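Local coordinates for protein TsrE (Streptomyces laurentii, PDB 7CWW) that probably acts as a cyclase in the biosynthesis of a thiopeptide antibiotic, at residues 17-29 / 121-134. Numbering follows the deposited sequence.
Sequences VQEDLLLDVAAPL and LDTLRATRGNRALR
Helix 15-35, which packs on the three-stranded antiparallel sheet, is joined here to the end of helix 106-127 and the turn into helix 131-149 by an apolar seam flanked by salt bridges. The axes of 17-29 and 121-127 cross at -120°, and Leu23 reaches over to Leu121, Leu124 and the aliphatic part of Arg125, its CD2 lying 3.7 Å from Arg125 CG. Beside it Leu22 CG meets Leu121 CD2 at 3.6 Å, while small Ala27 takes Leu121 CD1 against its methyl; Trp42 and Tyr44 of strand 39-49 continue this apolar layer.

Arg128, long enough to cross from the type II turn 127-130, sets one guanidinium face against Leu23 CD1, which lies toward the rim of the group. Its NH1 and NH2 grip Asp24 OD1 and OD2 end-on, and NH2 also reaches Asp20 OD1 at 3.0 Å, almost straight. Aspartates one helical turn apart suit this shared donor.

An extended side chain (chi1 180°) carries the Glu19 carboxylate to Arg134: NH1 gives OE1 a 2.7 Å bond and NH2 reaches OE2. A bend at chi3 (-72°) turns this guanidinium, whose NE holds Thr127 OG1 and whose face covers Leu124 CD2. A water links Glu19 OE2 to Gly129 N. Arg128 thus ties the turn, and Arg134 the start of helix 131-149, to three acids of helix 15-35; the pairing probably favours their charged forms.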
loop_
_atom_site.group_PDB
_atom_site.type_symbol
_atom_site.label_atom_id
_atom_site.label_comp_id
_atom_site.label_asym_id
_atom_site.label_seq_id
_atom_site.Cartn_x
_atom_site.Cartn_y
_atom_site.Cartn_z
ATOM N N VAL A 17 -10.642 -7.605 -16.245
ATOM C CA VAL A 17 -10.594 -9.009 -16.635
ATOM C C VAL A 17 -9.698 -9.798 -15.685
ATOM O O VAL A 17 -9.981 -10.966 -15.384
ATOM C CB VAL A 17 -10.130 -9.126 -18.096
ATOM C CG1 VAL A 17 -10.053 -10.593 -18.532
ATOM C CG2 VAL A 17 -11.073 -8.347 -19.010
ATOM N N GLN A 18 -8.618 -9.182 -15.186
ATOM C CA GLN A 18 -7.810 -9.833 -14.156
ATOM C C GLN A 18 -8.665 -10.221 -12.966
ATOM O O GLN A 18 -8.486 -11.294 -12.382
ATOM C CB GLN A 18 -6.683 -8.915 -13.683
ATOM C CG GLN A 18 -5.665 -8.554 -14.762
ATOM C CD GLN A 18 -4.691 -7.543 -14.234
ATOM O OE1 GLN A 18 -4.546 -7.403 -13.019
ATOM N NE2 GLN A 18 -4.017 -6.821 -15.132
ATOM N N GLU A 19 -9.587 -9.343 -12.574
ATOM C CA GLU A 19 -10.408 -9.616 -11.403
ATOM C C GLU A 19 -11.326 -10.807 -11.659
ATOM O O GLU A 19 -11.408 -11.725 -10.833
ATOM C CB GLU A 19 -11.205 -8.359 -11.043
ATOM C CG GLU A 19 -12.119 -8.483 -9.839
ATOM C CD GLU A 19 -12.795 -7.158 -9.511
ATOM O OE1 GLU A 19 -12.083 -6.123 -9.465
ATOM O OE2 GLU A 19 -14.038 -7.152 -9.342
ATOM N N ASP A 20 -12.027 -10.803 -12.802
ATOM C CA ASP A 20 -12.881 -11.936 -13.176
ATOM C C ASP A 20 -12.099 -13.249 -13.183
ATOM O O ASP A 20 -12.551 -14.258 -12.632
ATOM C CB ASP A 20 -13.503 -11.697 -14.558
ATOM C CG ASP A 20 -14.481 -10.530 -14.578
ATOM O OD1 ASP A 20 -15.160 -10.282 -13.555
ATOM O OD2 ASP A 20 -14.572 -9.862 -15.630
ATOM N N LEU A 21 -10.926 -13.257 -13.830
ATOM C CA LEU A 21 -10.117 -14.475 -13.889
ATOM C C LEU A 21 -9.689 -14.920 -12.502
ATOM O O LEU A 21 -9.664 -16.119 -12.192
ATOM C CB LEU A 21 -8.883 -14.240 -14.759
ATOM C CG LEU A 21 -9.133 -14.104 -16.251
ATOM C CD1 LEU A 21 -7.856 -13.632 -16.942
ATOM C CD2 LEU A 21 -9.605 -15.447 -16.786
ATOM N N LEU A 22 -9.324 -13.967 -11.658
ATOM C CA LEU A 22 -8.885 -14.297 -10.310
ATOM C C LEU A 22 -10.011 -14.939 -9.506
ATOM O O LEU A 22 -9.829 -16.006 -8.901
ATOM C CB LEU A 22 -8.376 -13.024 -9.639
ATOM C CG LEU A 22 -7.660 -13.062 -8.299
ATOM C CD1 LEU A 22 -6.535 -14.086 -8.283
ATOM C CD2 LEU A 22 -7.110 -11.667 -8.058
ATOM N N LEU A 23 -11.188 -14.308 -9.492
ATOM C CA LEU A 23 -12.277 -14.798 -8.650
ATOM C C LEU A 23 -12.951 -16.033 -9.227
ATOM O O LEU A 23 -13.423 -16.886 -8.465
ATOM C CB LEU A 23 -13.325 -13.708 -8.440
ATOM C CG LEU A 23 -12.820 -12.412 -7.806
ATOM C CD1 LEU A 23 -13.953 -11.390 -7.705
ATOM C CD2 LEU A 23 -12.239 -12.716 -6.449
ATOM N N ASP A 24 -13.028 -16.142 -10.551
ATOM C CA ASP A 24 -13.825 -17.194 -11.171
ATOM C C ASP A 24 -13.010 -18.360 -11.713
ATOM O O ASP A 24 -13.571 -19.442 -11.896
ATOM C CB ASP A 24 -14.678 -16.607 -12.303
ATOM C CG ASP A 24 -15.646 -15.543 -11.800
ATOM O OD1 ASP A 24 -15.946 -15.534 -10.580
ATOM O OD2 ASP A 24 -16.103 -14.720 -12.620
ATOM N N VAL A 25 -11.716 -18.179 -11.972
ATOM C CA VAL A 25 -10.901 -19.230 -12.579
ATOM C C VAL A 25 -9.709 -19.565 -11.686
ATOM O O VAL A 25 -9.527 -20.717 -11.279
ATOM C CB VAL A 25 -10.431 -18.802 -13.988
ATOM C CG1 VAL A 25 -9.558 -19.883 -14.635
ATOM C CG2 VAL A 25 -11.617 -18.485 -14.872
ATOM N N ALA A 26 -8.889 -18.559 -11.368
ATOM C CA ALA A 26 -7.574 -18.833 -10.799
ATOM C C ALA A 26 -7.655 -19.236 -9.329
ATOM O O ALA A 26 -7.088 -20.262 -8.933
ATOM C CB ALA A 26 -6.653 -17.617 -10.981
ATOM N N ALA A 27 -8.330 -18.438 -8.493
ATOM C CA ALA A 27 -8.432 -18.804 -7.081
ATOM C C ALA A 27 -9.107 -20.155 -6.866
ATOM O O ALA A 27 -8.583 -20.957 -6.072
ATOM C CB ALA A 27 -9.140 -17.693 -6.295
ATOM N N PRO A 28 -10.238 -20.481 -7.510
ATOM C CA PRO A 28 -10.824 -21.819 -7.289
ATOM C C PRO A 28 -9.902 -22.959 -7.698
ATOM O O PRO A 28 -9.844 -23.979 -7.008
ATOM C CB PRO A 28 -12.091 -21.790 -8.155
ATOM C CG PRO A 28 -12.406 -20.350 -8.320
ATOM C CD PRO A 28 -11.089 -19.666 -8.398
ATOM N N LEU A 29 -9.182 -22.812 -8.812
ATOM C CA LEU A 29 -8.228 -23.837 -9.234
ATOM C C LEU A 29 -7.085 -23.972 -8.233
ATOM O O LEU A 29 -6.737 -25.082 -7.806
ATOM C CB LEU A 29 -7.678 -23.491 -10.624
ATOM C CG LEU A 29 -6.735 -24.470 -11.341
ATOM C CD1 LEU A 29 -6.842 -24.255 -12.857
ATOM C CD2 LEU A 29 -5.272 -24.323 -10.883
ATOM N N LEU A 121 -9.070 -11.605 -1.794
ATOM C CA LEU A 121 -10.144 -12.161 -2.615
ATOM C C LEU A 121 -11.508 -11.856 -2.015
ATOM O O LEU A 121 -12.447 -11.495 -2.738
ATOM C CB LEU A 121 -9.975 -13.672 -2.767
ATOM C CG LEU A 121 -8.669 -14.126 -3.430
ATOM C CD1 LEU A 121 -8.490 -15.631 -3.258
ATOM C CD2 LEU A 121 -8.743 -13.759 -4.895
ATOM N N ASP A 122 -11.639 -12.019 -0.699
ATOM C CA ASP A 122 -12.907 -11.724 -0.037
ATOM C C ASP A 122 -13.288 -10.266 -0.229
ATOM O O ASP A 122 -14.468 -9.940 -0.406
ATOM C CB ASP A 122 -12.804 -12.043 1.453
ATOM C CG ASP A 122 -12.833 -13.530 1.738
ATOM O OD1 ASP A 122 -13.102 -14.314 0.797
ATOM O OD2 ASP A 122 -12.564 -13.906 2.901
ATOM N N THR A 123 -12.293 -9.378 -0.183
ATOM C CA THR A 123 -12.528 -7.952 -0.384
ATOM C C THR A 123 -13.045 -7.678 -1.791
ATOM O O THR A 123 -14.050 -6.977 -1.969
ATOM C CB THR A 123 -11.231 -7.177 -0.113
ATOM O OG1 THR A 123 -10.795 -7.415 1.237
ATOM C CG2 THR A 123 -11.421 -5.692 -0.336
ATOM N N LEU A 124 -12.370 -8.236 -2.803
ATOM C CA LEU A 124 -12.842 -8.122 -4.183
ATOM C C LEU A 124 -14.252 -8.692 -4.342
ATOM O O LEU A 124 -15.115 -8.068 -4.971
ATOM C CB LEU A 124 -11.870 -8.829 -5.129
ATOM C CG LEU A 124 -10.471 -8.197 -5.119
ATOM C CD1 LEU A 124 -9.525 -8.991 -5.998
ATOM C CD2 LEU A 124 -10.542 -6.728 -5.562
ATOM N N ARG A 125 -14.504 -9.885 -3.789
ATOM C CA ARG A 125 -15.820 -10.499 -3.952
ATOM C C ARG A 125 -16.908 -9.652 -3.311
ATOM O O ARG A 125 -18.010 -9.521 -3.859
ATOM C CB ARG A 125 -15.841 -11.904 -3.347
ATOM C CG ARG A 125 -15.031 -12.923 -4.102
ATOM C CD ARG A 125 -15.376 -14.349 -3.671
ATOM N NE ARG A 125 -14.815 -15.314 -4.612
ATOM C CZ ARG A 125 -13.727 -16.034 -4.373
ATOM N NH1 ARG A 125 -13.284 -16.887 -5.289
ATOM N NH2 ARG A 125 -13.090 -15.908 -3.212
ATOM N N ALA A 126 -16.625 -9.088 -2.137
ATOM C CA ALA A 126 -17.632 -8.311 -1.420
ATOM C C ALA A 126 -17.948 -6.994 -2.108
ATOM O O ALA A 126 -19.005 -6.412 -1.852
ATOM C CB ALA A 126 -17.170 -8.031 0.011
ATOM N N THR A 127 -17.052 -6.502 -2.956
ATOM C CA THR A 127 -17.224 -5.200 -3.580
ATOM C C THR A 127 -17.269 -5.301 -5.092
ATOM O O THR A 127 -17.196 -4.272 -5.772
ATOM C CB THR A 127 -16.106 -4.251 -3.144
ATOM O OG1 THR A 127 -14.835 -4.797 -3.524
ATOM C CG2 THR A 127 -16.142 -4.055 -1.632
ATOM N N ARG A 128 -17.395 -6.516 -5.625
ATOM C CA ARG A 128 -17.417 -6.740 -7.060
ATOM C C ARG A 128 -18.450 -5.844 -7.735
ATOM O O ARG A 128 -19.618 -5.810 -7.340
ATOM C CB ARG A 128 -17.726 -8.213 -7.336
ATOM C CG ARG A 128 -17.328 -8.669 -8.697
ATOM C CD ARG A 128 -17.370 -10.181 -8.782
ATOM N NE ARG A 128 -16.828 -10.653 -10.046
ATOM C CZ ARG A 128 -16.700 -11.933 -10.372
ATOM N NH1 ARG A 128 -17.085 -12.884 -9.529
ATOM N NH2 ARG A 128 -16.182 -12.256 -11.549
ATOM N N GLY A 129 -18.000 -5.097 -8.737
ATOM C CA GLY A 129 -18.873 -4.191 -9.456
ATOM C C GLY A 129 -19.332 -2.976 -8.687
ATOM O O GLY A 129 -20.235 -2.277 -9.157
ATOM N N ASN A 130 -18.744 -2.691 -7.520
ATOM C CA ASN A 130 -19.167 -1.574 -6.675
ATOM C C ASN A 130 -17.921 -0.759 -6.344
ATOM O O ASN A 130 -17.257 -1.001 -5.330
ATOM C CB ASN A 130 -19.884 -2.075 -5.415
ATOM C CG ASN A 130 -20.681 -0.985 -4.721
ATOM O OD1 ASN A 130 -20.425 0.209 -4.901
ATOM N ND2 ASN A 130 -21.654 -1.394 -3.910
ATOM N N ARG A 131 -17.595 0.198 -7.218
ATOM C CA ARG A 131 -16.390 0.998 -7.015
ATOM C C ARG A 131 -16.468 1.816 -5.729
ATOM O O ARG A 131 -15.483 1.913 -4.989
ATOM C CB ARG A 131 -16.165 1.909 -8.217
ATOM C CG ARG A 131 -15.287 3.104 -7.922
ATOM C CD ARG A 131 -14.863 3.770 -9.208
ATOM N NE ARG A 131 -14.184 5.037 -8.969
ATOM C CZ ARG A 131 -12.873 5.153 -8.808
ATOM N NH1 ARG A 131 -12.104 4.077 -8.881
ATOM N NH2 ARG A 131 -12.330 6.343 -8.581
ATOM N N ALA A 132 -17.630 2.411 -5.450
ATOM C CA ALA A 132 -17.777 3.237 -4.251
ATOM C C ALA A 132 -17.597 2.415 -2.981
ATOM O O ALA A 132 -16.985 2.881 -2.012
ATOM C CB ALA A 132 -19.145 3.923 -4.245
ATOM N N LEU A 133 -18.139 1.199 -2.953
ATOM C CA LEU A 133 -17.941 0.357 -1.780
ATOM C C LEU A 133 -16.474 -0.036 -1.638
ATOM O O LEU A 133 -15.934 -0.048 -0.528
ATOM C CB LEU A 133 -18.841 -0.877 -1.861
ATOM C CG LEU A 133 -18.969 -1.743 -0.605
ATOM C CD1 LEU A 133 -19.344 -0.908 0.630
ATOM C CD2 LEU A 133 -19.974 -2.870 -0.826
ATOM N N ARG A 134 -15.800 -0.330 -2.754
ATOM C CA ARG A 134 -14.393 -0.706 -2.647
ATOM C C ARG A 134 -13.525 0.476 -2.218
ATOM O O ARG A 134 -12.544 0.292 -1.492
ATOM C CB ARG A 134 -13.897 -1.288 -3.969
ATOM C CG ARG A 134 -12.574 -2.039 -3.847
ATOM C CD ARG A 134 -12.242 -2.729 -5.183
ATOM N NE ARG A 134 -13.118 -3.871 -5.438
ATOM C CZ ARG A 134 -13.187 -4.526 -6.598
ATOM N NH1 ARG A 134 -12.447 -4.140 -7.624
ATOM N NH2 ARG A 134 -14.005 -5.566 -6.735
HETATM O O HOH W 1 -15.610 -8.458 -11.368
HETATM O O HOH W 2 -15.566 -5.026 -9.668
#